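Local coordinates for protein glycerol dehydrogenase (Schizosaccharomyces pombe, PDB 1TA9) that oxidises glycerol to dihydroxyacetone with NAD(+), probably through a catalytic zinc ion, and serves in the assimilation of glycerol, at residues 235-240 / 348-353; 357-362 / 419-424; 94-99 / 109-114; 159-164 / 172-177. One frame throughout, in Å; residues are numbered along the deposited sequence.

Interaction 1 of 4, residues 235-240 / 348-353; sequences STWVET and EDWPLE. With K (potassium ion), chain J.
Val238 touches both Trp350 and Glu348, one methyl to each, and is the residue most covered in this contact. Its CG2 lies 4.3 Å from Trp350 CH2, a corner of the indole that Trp237 CZ3 also approaches. Its other methyl, CG1, stands anti to the backbone N (chi1 171°), which carries it to Glu348 OE2 at 3.8 Å, a van der Waals contact of a methyl with a carboxylate oxygen. The same oxygen is tied to the helix indirectly: a water sits 2.7 Å from Val238 O and 2.8 Å from Glu348 OE2, while Gln344 NE2 donates a hydrogen bond to OE2 as well. Glu348 OE1 lies in the plane of the Trp350 ring at its edge and takes a weak but fairly straight bond from Trp350 NE1 (3.3 Å, 163°), which helps set the turn of the indole. The segment 348-353 joins two helices. A Schellman motif closes the first, with Asp349 at positive phi, and Pro351 is the N-cap of helix 352-364; Asp349 O accepts a bond from Tyr274 OH of the second subunit. Earlier on the same helix as Val238, Ser235 OG and Thr236 OG1 reach the potassium ion, at 3.2 Å for Ser235 OG, beside Asp182 and Asp232.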
loop_
_atom_site.group_PDB
_atom_site.type_symbol
_atom_site.label_atom_id
_atom_site.label_comp_id
_atom_site.label_asym_id
_atom_site.label_seq_id
_atom_site.Cartn_x
_atom_site.Cartn_y
_atom_site.Cartn_z
ATOM N N SER B 235 14.988 23.710 -11.126
ATOM C CA SER B 235 16.317 23.114 -11.150
ATOM C C SER B 235 16.957 23.007 -9.766
ATOM O O SER B 235 17.871 22.207 -9.562
ATOM C CB SER B 235 17.245 23.907 -12.072
ATOM O OG SER B 235 17.596 25.152 -11.506
ATOM N N THR B 236 16.467 23.796 -8.816
ATOM C CA THR B 236 17.022 23.795 -7.469
ATOM C C THR B 236 17.125 22.417 -6.820
ATOM O O THR B 236 18.212 22.008 -6.410
ATOM C CB THR B 236 16.214 24.710 -6.529
ATOM O OG1 THR B 236 16.239 26.049 -7.033
ATOM C CG2 THR B 236 16.811 24.695 -5.127
ATOM N N TRP B 237 16.007 21.706 -6.718
ATOM C CA TRP B 237 16.031 20.391 -6.098
ATOM C C TRP B 237 16.931 19.438 -6.880
ATOM O O TRP B 237 17.717 18.697 -6.291
ATOM C CB TRP B 237 14.617 19.806 -6.008
ATOM C CG TRP B 237 14.572 18.456 -5.354
ATOM C CD1 TRP B 237 14.652 18.185 -4.015
ATOM C CD2 TRP B 237 14.460 17.191 -6.013
ATOM N NE1 TRP B 237 14.596 16.826 -3.804
ATOM C CE2 TRP B 237 14.477 16.193 -5.013
ATOM C CE3 TRP B 237 14.347 16.803 -7.356
ATOM C CZ2 TRP B 237 14.385 14.829 -5.314
ATOM C CZ3 TRP B 237 14.255 15.442 -7.655
ATOM C CH2 TRP B 237 14.275 14.473 -6.635
ATOM N N VAL B 238 16.822 19.459 -8.205
ATOM C CA VAL B 238 17.636 18.575 -9.030
ATOM C C VAL B 238 19.128 18.816 -8.832
ATOM O O VAL B 238 19.883 17.880 -8.570
ATOM C CB VAL B 238 17.317 18.737 -10.534
ATOM C CG1 VAL B 238 18.337 17.957 -11.363
ATOM C CG2 VAL B 238 15.901 18.235 -10.827
ATOM N N GLU B 239 19.556 20.070 -8.945
ATOM C CA GLU B 239 20.974 20.376 -8.802
ATOM C C GLU B 239 21.490 20.172 -7.385
ATOM O O GLU B 239 22.523 19.529 -7.190
ATOM C CB GLU B 239 21.267 21.804 -9.283
ATOM C CG GLU B 239 20.953 22.007 -10.762
ATOM C CD GLU B 239 21.416 23.352 -11.294
ATOM O OE1 GLU B 239 22.602 23.475 -11.678
ATOM O OE2 GLU B 239 20.592 24.289 -11.322
ATOM N N THR B 240 20.775 20.696 -6.395
ATOM C CA THR B 240 21.207 20.536 -5.011
ATOM C C THR B 240 21.291 19.070 -4.595
ATOM O O THR B 240 22.236 18.671 -3.910
ATOM C CB THR B 240 20.294 21.325 -4.051
ATOM O OG1 THR B 240 20.689 22.703 -4.072
ATOM C CG2 THR B 240 20.397 20.793 -2.617
ATOM N N GLU B 348 21.993 12.389 -15.860
ATOM C CA GLU B 348 21.850 11.589 -14.646
ATOM C C GLU B 348 21.260 10.206 -14.952
ATOM O O GLU B 348 21.154 9.357 -14.073
ATOM C CB GLU B 348 20.985 12.315 -13.619
ATOM C CG GLU B 348 21.707 13.450 -12.895
ATOM C CD GLU B 348 20.938 13.928 -11.680
ATOM O OE1 GLU B 348 20.433 13.068 -10.927
ATOM O OE2 GLU B 348 20.836 15.152 -11.469
ATOM N N ASP B 349 20.875 9.992 -16.205
ATOM C CA ASP B 349 20.336 8.708 -16.650
ATOM C C ASP B 349 19.012 8.292 -15.997
ATOM O O ASP B 349 18.832 7.126 -15.654
ATOM C CB ASP B 349 21.378 7.606 -16.418
ATOM C CG ASP B 349 21.184 6.406 -17.333
ATOM O OD1 ASP B 349 21.502 5.275 -16.907
ATOM O OD2 ASP B 349 20.731 6.587 -18.483
ATOM N N TRP B 350 18.089 9.232 -15.812
ATOM C CA TRP B 350 16.793 8.879 -15.232
ATOM C C TRP B 350 16.046 8.041 -16.264
ATOM O O TRP B 350 16.215 8.241 -17.464
ATOM C CB TRP B 350 15.936 10.120 -14.978
ATOM C CG TRP B 350 16.353 11.017 -13.869
ATOM C CD1 TRP B 350 17.555 11.043 -13.229
ATOM C CD2 TRP B 350 15.575 12.082 -13.312
ATOM N NE1 TRP B 350 17.579 12.066 -12.310
ATOM C CE2 TRP B 350 16.374 12.720 -12.341
ATOM C CE3 TRP B 350 14.279 12.563 -13.547
ATOM C CZ2 TRP B 350 15.920 13.818 -11.597
ATOM C CZ3 TRP B 350 13.826 13.658 -12.807
ATOM C CH2 TRP B 350 14.648 14.270 -11.845
ATOM N N PRO B 351 15.223 7.081 -15.812
ATOM C CA PRO B 351 14.474 6.272 -16.776
ATOM C C PRO B 351 13.577 7.254 -17.544
ATOM O O PRO B 351 13.222 8.315 -17.015
ATOM C CB PRO B 351 13.668 5.336 -15.879
ATOM C CG PRO B 351 14.590 5.120 -14.717
ATOM C CD PRO B 351 15.095 6.532 -14.449
ATOM N N LEU B 352 13.208 6.917 -18.773
ATOM C CA LEU B 352 12.382 7.818 -19.568
ATOM C C LEU B 352 11.088 8.271 -18.879
ATOM O O LEU B 352 10.712 9.438 -18.977
ATOM C CB LEU B 352 12.055 7.182 -20.924
ATOM C CG LEU B 352 11.355 8.097 -21.933
ATOM C CD1 LEU B 352 12.217 9.327 -22.213
ATOM C CD2 LEU B 352 11.102 7.319 -23.219
ATOM N N GLU B 353 10.408 7.366 -18.179
ATOM C CA GLU B 353 9.166 7.746 -17.499
ATOM C C GLU B 353 9.376 8.926 -16.552
ATOM O O GLU B 353 8.543 9.827 -16.481
ATOM C CB GLU B 353 8.584 6.560 -16.722
ATOM C CG GLU B 353 7.921 5.509 -17.603
ATOM C CD GLU B 353 6.702 6.045 -18.346
ATOM O OE1 GLU B 353 5.713 6.428 -17.680
ATOM O OE2 GLU B 353 6.730 6.083 -19.598
HETATM K K K J . 17.790 27.401 -9.276
HETATM O O HOH W 1 19.509 15.229 -8.965
HETATM O O HOH W 2 19.492 25.510 -8.848
#

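Interaction 2 of 4, residues 357-362 / 419-424; sequences NLASFM and SYSQKW
Ser360 lays its CA and CB on the indole of Trp424, Ser360 CB only 3.3 Å from Trp424 CZ2. Ser360 CA stands over one face of the ring, 4.0 Å from the six-membered centroid of Trp424 and 28° off the normal, a CH-pi contact. The indole arrives there because CG of Trp424 is anti to the backbone N (chi1 173°), so the ring extends from helix 407-428 toward helix 352-364, two helices packed together in the helical half of the chain, away from the coenzyme and metal sites. Beside Ser360, Ala359 CB comes to 4.5 Å from Ser421 OG, about a turn before Trp424, where the CA atoms of the two segments are nearest. In the next shell, Ser360 OG turns back to its own helix, 2.8 Å from Asn357 O, with Asn356 O as a second acceptor for its proton. Ser421 OG bonds to Ile369 O, while Ala363 and Trp430 add further contacts to the indole. With an alanine at Trp424, the face over which Ser360 CA sits would be gone, and a gap would probably open between these two helices. Both serine hydroxyls spend their polarity on carbonyl oxygens, so between these two segments what remains is dispersion and the weak attraction of slightly positive C-H groups for pi electrons.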
loop_
_atom_site.group_PDB
_atom_site.type_symbol
_atom_site.label_atom_id
_atom_site.label_comp_id
_atom_site.label_asym_id
_atom_site.label_seq_id
_atom_site.Cartn_x
_atom_site.Cartn_y
_atom_site.Cartn_z
ATOM N N ASN B 357 7.804 12.761 -16.629
ATOM C CA ASN B 357 7.070 13.400 -15.548
ATOM C C ASN B 357 7.511 14.849 -15.361
ATOM O O ASN B 357 6.681 15.728 -15.115
ATOM C CB ASN B 357 7.236 12.613 -14.244
ATOM C CG ASN B 357 6.482 11.294 -14.263
ATOM O OD1 ASN B 357 5.494 11.144 -14.981
ATOM N ND2 ASN B 357 6.932 10.341 -13.459
ATOM N N LEU B 358 8.807 15.109 -15.492
ATOM C CA LEU B 358 9.312 16.471 -15.332
ATOM C C LEU B 358 9.020 17.309 -16.573
ATOM O O LEU B 358 8.572 18.448 -16.466
ATOM C CB LEU B 358 10.818 16.457 -15.055
ATOM C CG LEU B 358 11.491 17.809 -14.773
ATOM C CD1 LEU B 358 10.824 18.494 -13.584
ATOM C CD2 LEU B 358 12.976 17.582 -14.493
ATOM N N ALA B 359 9.272 16.745 -17.750
ATOM C CA ALA B 359 9.017 17.457 -18.997
ATOM C C ALA B 359 7.538 17.829 -19.127
ATOM O O ALA B 359 7.206 18.924 -19.590
ATOM C CB ALA B 359 9.449 16.601 -20.182
ATOM N N SER B 360 6.648 16.923 -18.725
ATOM C CA SER B 360 5.215 17.201 -18.812
ATOM C C SER B 360 4.838 18.357 -17.889
ATOM O O SER B 360 4.007 19.198 -18.244
ATOM C CB SER B 360 4.393 15.956 -18.454
ATOM O OG SER B 360 4.736 15.462 -17.176
ATOM N N PHE B 361 5.446 18.391 -16.706
ATOM C CA PHE B 361 5.187 19.459 -15.747
ATOM C C PHE B 361 5.634 20.791 -16.340
ATOM O O PHE B 361 4.915 21.790 -16.258
ATOM C CB PHE B 361 5.952 19.218 -14.440
ATOM C CG PHE B 361 5.637 20.230 -13.364
ATOM C CD1 PHE B 361 4.460 20.134 -12.627
ATOM C CD2 PHE B 361 6.499 21.294 -13.112
ATOM C CE1 PHE B 361 4.145 21.091 -11.649
ATOM C CE2 PHE B 361 6.193 22.252 -12.140
ATOM C CZ PHE B 361 5.014 22.149 -11.409
ATOM N N MET B 362 6.830 20.807 -16.924
ATOM C CA MET B 362 7.351 22.024 -17.536
ATOM C C MET B 362 6.433 22.480 -18.665
ATOM O O MET B 362 6.152 23.673 -18.807
ATOM C CB MET B 362 8.766 21.797 -18.072
ATOM C CG MET B 362 9.822 21.629 -16.987
ATOM S SD MET B 362 11.460 21.322 -17.687
ATOM C CE MET B 362 12.487 21.278 -16.177
ATOM N N SER B 419 14.566 15.074 -28.630
ATOM C CA SER B 419 13.863 13.897 -29.136
ATOM C C SER B 419 12.893 13.315 -28.103
ATOM O O SER B 419 11.787 12.895 -28.450
ATOM C CB SER B 419 14.861 12.819 -29.561
ATOM O OG SER B 419 15.633 13.246 -30.669
ATOM N N TYR B 420 13.316 13.267 -26.842
ATOM C CA TYR B 420 12.464 12.735 -25.777
ATOM C C TYR B 420 11.191 13.580 -25.648
ATOM O O TYR B 420 10.081 13.049 -25.564
ATOM C CB TYR B 420 13.198 12.759 -24.423
ATOM C CG TYR B 420 14.359 11.794 -24.249
ATOM C CD1 TYR B 420 14.836 11.016 -25.304
ATOM C CD2 TYR B 420 15.004 11.695 -23.017
ATOM C CE1 TYR B 420 15.943 10.154 -25.129
ATOM C CE2 TYR B 420 16.103 10.847 -22.830
ATOM C CZ TYR B 420 16.568 10.082 -23.886
ATOM O OH TYR B 420 17.658 9.260 -23.686
ATOM N N SER B 421 11.364 14.898 -25.607
ATOM C CA SER B 421 10.231 15.817 -25.485
ATOM C C SER B 421 9.305 15.699 -26.694
ATOM O O SER B 421 8.084 15.689 -26.546
ATOM C CB SER B 421 10.726 17.262 -25.345
ATOM O OG SER B 421 11.394 17.460 -24.109
ATOM N N GLN B 422 9.876 15.614 -27.891
ATOM C CA GLN B 422 9.048 15.475 -29.083
ATOM C C GLN B 422 8.238 14.185 -29.046
ATOM O O GLN B 422 7.094 14.152 -29.502
ATOM C CB GLN B 422 9.903 15.496 -30.349
ATOM C CG GLN B 422 10.503 16.848 -30.660
ATOM C CD GLN B 422 11.091 16.893 -32.049
ATOM O OE1 GLN B 422 10.400 16.621 -33.031
ATOM N NE2 GLN B 422 12.367 17.234 -32.142
ATOM N N LYS B 423 8.824 13.120 -28.505
ATOM C CA LYS B 423 8.107 11.849 -28.426
ATOM C C LYS B 423 6.959 11.977 -27.428
ATOM O O LYS B 423 5.846 11.516 -27.693
ATOM C CB LYS B 423 9.044 10.717 -27.995
ATOM C CG LYS B 423 8.387 9.332 -27.979
ATOM C CD LYS B 423 7.973 8.886 -29.384
ATOM C CE LYS B 423 7.469 7.452 -29.385
ATOM N NZ LYS B 423 7.179 6.953 -30.759
ATOM N N TRP B 424 7.225 12.616 -26.290
ATOM C CA TRP B 424 6.201 12.806 -25.272
ATOM C C TRP B 424 5.035 13.622 -25.837
ATOM O O TRP B 424 3.870 13.299 -25.599
ATOM C CB TRP B 424 6.779 13.522 -24.043
ATOM C CG TRP B 424 5.725 13.894 -23.037
ATOM C CD1 TRP B 424 5.136 13.071 -22.119
ATOM C CD2 TRP B 424 5.071 15.163 -22.916
ATOM N NE1 TRP B 424 4.149 13.749 -21.438
ATOM C CE2 TRP B 424 4.088 15.034 -21.909
ATOM C CE3 TRP B 424 5.217 16.396 -23.565
ATOM C CZ2 TRP B 424 3.251 16.095 -21.537
ATOM C CZ3 TRP B 424 4.385 17.450 -23.195
ATOM C CH2 TRP B 424 3.414 17.290 -22.190
#

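Interaction 3 of 4, residues 94-99 / 109-114; sequences AVVLAD and KIVDSL
Leu114, which meets Ala94 across this contact, has its backbone N bonded to Ile110 O at 3.2 Å, an ordinary helical bond in the last turns of helix 100-115. Beyond CB its side chain is extended: chi2 of -179° sets CD1 anti to CA, and the methyl stops 4.4 Å from Ala94 CB. The alanine offers nothing but its one methyl, pointed at the helix, so this end of the contact is a single leucine branch laid against a single methyl of the strand. One turn earlier on the helix and two residues further along the strand, Val96 CG2 and Val111 CG2 meet methyl to methyl at 4.1 Å, and the two valine side chains cross at a slant. Both valines keep CG1 anti to the backbone N, at chi1 177° for Val96, so in each it is the branch beside the backbone N that does the touching. Val96 is the most covered residue here, and its CB points toward the helix, whereas Val95, the residue before it, turns to the far face and packs on Ile149. Ile110 also faces the strand and packs on Val152 and Phe79, and Leu114 leans on Ile150, so the helix also rests on the neighbouring strand 148-153. At the far end of the strand Asp99, probably an NAD(+)-binding residue, caps helix 100-115 by a bond from Val102 N to OD2. A buried, purely aliphatic seam between a strand and the helix that follows it is typical of a beta-alpha-beta unit, here 93-98, 100-115 and 120-125 of the parallel nucleotide-binding sheet.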
loop_
_atom_site.group_PDB
_atom_site.type_symbol
_atom_site.label_atom_id
_atom_site.label_comp_id
_atom_site.label_asym_id
_atom_site.label_seq_id
_atom_site.Cartn_x
_atom_site.Cartn_y
_atom_site.Cartn_z
ATOM N N ALA B 94 19.203 56.711 3.108
ATOM C CA ALA B 94 19.223 55.521 2.267
ATOM C C ALA B 94 19.274 55.853 0.780
ATOM O O ALA B 94 18.782 56.894 0.343
ATOM C CB ALA B 94 17.995 54.661 2.561
ATOM N N VAL B 95 19.880 54.961 0.006
ATOM C CA VAL B 95 19.970 55.133 -1.434
ATOM C C VAL B 95 18.984 54.171 -2.081
ATOM O O VAL B 95 18.920 53.000 -1.710
ATOM C CB VAL B 95 21.393 54.807 -1.967
ATOM C CG1 VAL B 95 21.366 54.645 -3.484
ATOM C CG2 VAL B 95 22.360 55.914 -1.588
ATOM N N VAL B 96 18.197 54.669 -3.027
ATOM C CA VAL B 96 17.254 53.817 -3.733
ATOM C C VAL B 96 17.683 53.804 -5.193
ATOM O O VAL B 96 17.711 54.845 -5.854
ATOM C CB VAL B 96 15.805 54.332 -3.610
ATOM C CG1 VAL B 96 14.872 53.453 -4.436
ATOM C CG2 VAL B 96 15.373 54.306 -2.153
ATOM N N LEU B 97 18.036 52.621 -5.682
ATOM C CA LEU B 97 18.495 52.449 -7.055
ATOM C C LEU B 97 17.515 51.639 -7.895
ATOM O O LEU B 97 17.127 50.537 -7.512
ATOM C CB LEU B 97 19.852 51.745 -7.056
ATOM C CG LEU B 97 20.466 51.415 -8.416
ATOM C CD1 LEU B 97 20.841 52.709 -9.136
ATOM C CD2 LEU B 97 21.689 50.537 -8.221
ATOM N N ALA B 98 17.129 52.186 -9.045
ATOM C CA ALA B 98 16.201 51.508 -9.949
ATOM C C ALA B 98 16.233 52.160 -11.327
ATOM O O ALA B 98 16.470 53.362 -11.437
ATOM C CB ALA B 98 14.785 51.564 -9.382
ATOM N N ASP B 99 16.009 51.373 -12.378
ATOM C CA ASP B 99 15.997 51.937 -13.723
ATOM C C ASP B 99 14.733 52.787 -13.825
ATOM O O ASP B 99 13.876 52.725 -12.946
ATOM C CB ASP B 99 16.023 50.828 -14.790
ATOM C CG ASP B 99 14.772 49.966 -14.792
ATOM O OD1 ASP B 99 14.846 48.831 -15.314
ATOM O OD2 ASP B 99 13.717 50.411 -14.295
ATOM N N LYS B 109 7.013 54.339 -4.248
ATOM C CA LYS B 109 6.245 53.901 -3.092
ATOM C C LYS B 109 7.207 53.689 -1.925
ATOM O O LYS B 109 6.905 54.029 -0.781
ATOM C CB LYS B 109 5.504 52.600 -3.411
ATOM C CG LYS B 109 4.535 52.717 -4.582
ATOM C CD LYS B 109 3.854 51.387 -4.875
ATOM C CE LYS B 109 2.990 51.466 -6.124
ATOM N NZ LYS B 109 1.889 52.459 -5.989
ATOM N N ILE B 110 8.374 53.126 -2.226
ATOM C CA ILE B 110 9.383 52.883 -1.206
ATOM C C ILE B 110 9.910 54.223 -0.688
ATOM O O ILE B 110 9.967 54.452 0.519
ATOM C CB ILE B 110 10.551 52.045 -1.780
ATOM C CG1 ILE B 110 10.037 50.648 -2.160
ATOM C CG2 ILE B 110 11.685 51.949 -0.765
ATOM C CD1 ILE B 110 11.060 49.782 -2.862
ATOM N N VAL B 111 10.278 55.108 -1.611
ATOM C CA VAL B 111 10.799 56.419 -1.244
ATOM C C VAL B 111 9.813 57.175 -0.357
ATOM O O VAL B 111 10.192 57.717 0.678
ATOM C CB VAL B 111 11.105 57.270 -2.499
ATOM C CG1 VAL B 111 11.611 58.651 -2.091
ATOM C CG2 VAL B 111 12.140 56.562 -3.361
ATOM N N ASP B 112 8.547 57.201 -0.763
ATOM C CA ASP B 112 7.516 57.893 0.004
ATOM C C ASP B 112 7.436 57.397 1.443
ATOM O O ASP B 112 7.348 58.195 2.374
ATOM C CB ASP B 112 6.148 57.730 -0.667
ATOM C CG ASP B 112 6.019 58.553 -1.938
ATOM O OD1 ASP B 112 4.985 58.428 -2.629
ATOM O OD2 ASP B 112 6.949 59.328 -2.244
ATOM N N SER B 113 7.464 56.078 1.621
ATOM C CA SER B 113 7.388 55.484 2.952
ATOM C C SER B 113 8.529 55.945 3.851
ATOM O O SER B 113 8.310 56.335 4.997
ATOM C CB SER B 113 7.410 53.954 2.850
ATOM O OG SER B 113 7.427 53.362 4.136
ATOM N N LEU B 114 9.750 55.896 3.328
ATOM C CA LEU B 114 10.921 56.298 4.094
ATOM C C LEU B 114 10.910 57.797 4.384
ATOM O O LEU B 114 11.304 58.227 5.470
ATOM C CB LEU B 114 12.194 55.907 3.336
ATOM C CG LEU B 114 12.290 54.415 2.980
ATOM C CD1 LEU B 114 13.604 54.137 2.260
ATOM C CD2 LEU B 114 12.188 53.574 4.249
#

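Interaction 4 of 4, residues 159-164 / 172-177; sequences DSAKYI and SIICPT
Within the beta-alpha-beta unit 148-153, 155-167 and 172-176, the helix settles on its outgoing strand where Ala161 and Lys162 receive Ile174. The end of the isoleucine does the work: Ile174 CD1 lies 3.7 Å from Lys162 CG and 4.1 Å from Ala161 CB, reaching into the angle between the two neighbouring residues. Two negative torsions, chi1 -52° and chi2 -64°, fold the ethyl branch so that CD1 is presented to them. The lysine chain runs extended and crosses the isoleucine at about a right angle, with Lys162 CE also 4.0 Å from Ile174 CG1. Such a helix-on-strand seam belongs to the Rossmann-like dinucleotide-binding domain of iron-containing alcohol dehydrogenases, and both segments carry probable NAD(+) contacts, Asp159 on the helix and Thr177 just past the strand. Lys162 is buried, and its amine is met beyond the isoleucine: NZ donates to the backbone O of Ser186, itself a likely NAD(+) residue, with weaker bonds to Ala183 O and Ala184 O. Met158 lies against the same Ile174, and Ile173 faces the opposite way, onto Val148.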
loop_
_atom_site.group_PDB
_atom_site.type_symbol
_atom_site.label_atom_id
_atom_site.label_comp_id
_atom_site.label_asym_id
_atom_site.label_seq_id
_atom_site.Cartn_x
_atom_site.Cartn_y
_atom_site.Cartn_z
ATOM N N ASP B 159 22.059 43.232 -8.740
ATOM C CA ASP B 159 23.488 42.976 -8.652
ATOM C C ASP B 159 24.280 44.267 -8.492
ATOM O O ASP B 159 25.308 44.293 -7.817
ATOM C CB ASP B 159 23.968 42.195 -9.875
ATOM C CG ASP B 159 23.525 40.748 -9.837
ATOM O OD1 ASP B 159 23.718 40.105 -8.785
ATOM O OD2 ASP B 159 22.988 40.251 -10.846
ATOM N N SER B 160 23.798 45.341 -9.108
ATOM C CA SER B 160 24.471 46.629 -8.998
ATOM C C SER B 160 24.388 47.105 -7.548
ATOM O O SER B 160 25.347 47.662 -7.006
ATOM C CB SER B 160 23.811 47.652 -9.928
ATOM O OG SER B 160 23.994 47.295 -11.289
ATOM N N ALA B 161 23.239 46.868 -6.922
ATOM C CA ALA B 161 23.026 47.267 -5.535
ATOM C C ALA B 161 23.959 46.515 -4.588
ATOM O O ALA B 161 24.531 47.105 -3.671
ATOM C CB ALA B 161 21.573 47.023 -5.139
ATOM N N LYS B 162 24.108 45.212 -4.815
ATOM C CA LYS B 162 24.971 44.383 -3.982
ATOM C C LYS B 162 26.423 44.819 -4.120
ATOM O O LYS B 162 27.166 44.868 -3.140
ATOM C CB LYS B 162 24.840 42.907 -4.381
ATOM C CG LYS B 162 23.464 42.308 -4.120
ATOM C CD LYS B 162 23.381 40.866 -4.603
ATOM C CE LYS B 162 21.965 40.319 -4.442
ATOM N NZ LYS B 162 21.832 38.907 -4.918
ATOM N N TYR B 163 26.820 45.131 -5.349
ATOM C CA TYR B 163 28.184 45.568 -5.624
ATOM C C TYR B 163 28.494 46.870 -4.891
ATOM O O TYR B 163 29.488 46.968 -4.173
ATOM C CB TYR B 163 28.377 45.768 -7.128
ATOM C CG TYR B 163 29.726 46.351 -7.492
ATOM C CD1 TYR B 163 30.878 45.563 -7.475
ATOM C CD2 TYR B 163 29.854 47.699 -7.824
ATOM C CE1 TYR B 163 32.128 46.108 -7.780
ATOM C CE2 TYR B 163 31.095 48.252 -8.129
ATOM C CZ TYR B 163 32.227 47.451 -8.106
ATOM O OH TYR B 163 33.453 47.998 -8.412
ATOM N N ILE B 164 27.639 47.869 -5.077
ATOM C CA ILE B 164 27.836 49.167 -4.438
ATOM C C ILE B 164 27.851 49.050 -2.916
ATOM O O ILE B 164 28.717 49.620 -2.251
ATOM C CB ILE B 164 26.735 50.160 -4.872
ATOM C CG1 ILE B 164 26.807 50.367 -6.386
ATOM C CG2 ILE B 164 26.899 51.489 -4.137
ATOM C CD1 ILE B 164 25.669 51.189 -6.957
ATOM N N SER B 172 22.658 45.790 2.471
ATOM C CA SER B 172 21.900 45.940 1.239
ATOM C C SER B 172 20.478 45.431 1.391
ATOM O O SER B 172 20.215 44.507 2.162
ATOM C CB SER B 172 22.594 45.184 0.098
ATOM O OG SER B 172 22.766 43.810 0.419
ATOM N N ILE B 173 19.565 46.064 0.662
ATOM C CA ILE B 173 18.162 45.681 0.662
ATOM C C ILE B 173 17.799 45.467 -0.806
ATOM O O ILE B 173 17.876 46.388 -1.622
ATOM C CB ILE B 173 17.276 46.775 1.303
ATOM C CG1 ILE B 173 17.633 46.910 2.791
ATOM C CG2 ILE B 173 15.800 46.415 1.154
ATOM C CD1 ILE B 173 16.758 47.879 3.568
ATOM N N ILE B 174 17.418 44.236 -1.132
ATOM C CA ILE B 174 17.087 43.849 -2.500
ATOM C C ILE B 174 15.580 43.683 -2.673
ATOM O O ILE B 174 14.947 42.910 -1.954
ATOM C CB ILE B 174 17.794 42.523 -2.851
ATOM C CG1 ILE B 174 19.294 42.634 -2.545
ATOM C CG2 ILE B 174 17.578 42.181 -4.315
ATOM C CD1 ILE B 174 20.048 43.660 -3.388
ATOM N N CYS B 175 15.012 44.409 -3.636
ATOM C CA CYS B 175 13.576 44.365 -3.878
ATOM C C CYS B 175 13.241 43.936 -5.299
ATOM O O CYS B 175 13.107 44.772 -6.194
ATOM C CB CYS B 175 12.963 45.739 -3.614
ATOM S SG CYS B 175 13.538 46.513 -2.098
ATOM N N PRO B 176 13.101 42.625 -5.528
ATOM C CA PRO B 176 12.775 42.147 -6.871
ATOM C C PRO B 176 11.382 42.619 -7.289
ATOM O O PRO B 176 10.456 42.624 -6.477
ATOM C CB PRO B 176 12.870 40.628 -6.728
ATOM C CG PRO B 176 12.491 40.397 -5.303
ATOM C CD PRO B 176 13.219 41.504 -4.577
ATOM N N THR B 177 11.241 43.016 -8.550
ATOM C CA THR B 177 9.958 43.491 -9.055
ATOM C C THR B 177 9.248 42.442 -9.914
ATOM O O THR B 177 8.158 42.677 -10.444
ATOM C CB THR B 177 10.132 44.800 -9.846
ATOM O OG1 THR B 177 11.134 44.628 -10.853
ATOM C CG2 THR B 177 10.551 45.922 -8.903
#

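Along the chain the order is interaction 3, interaction 4, interaction 1, interaction 2, each closing before the next opens. The first two share the parallel sheet of the nucleotide-binding half; their centres lie 12 Å apart and they touch, Leu97 CD2 lying 4.0 Å from Ser160 CB. Interactions 1 and 2 belong to the helical half, share helix 352-364, have centres 13 Å apart and meet where Leu352 packs on Tyr420; both also touch the second subunit. Across the chain's centre, the centres of contacts in different halves lie 31 to 44 Å apart. Zinc and potassium, with Asp182 and Asp232, lie between the coenzyme-binding sheet and the helices, as suits an active site in a cleft between domains.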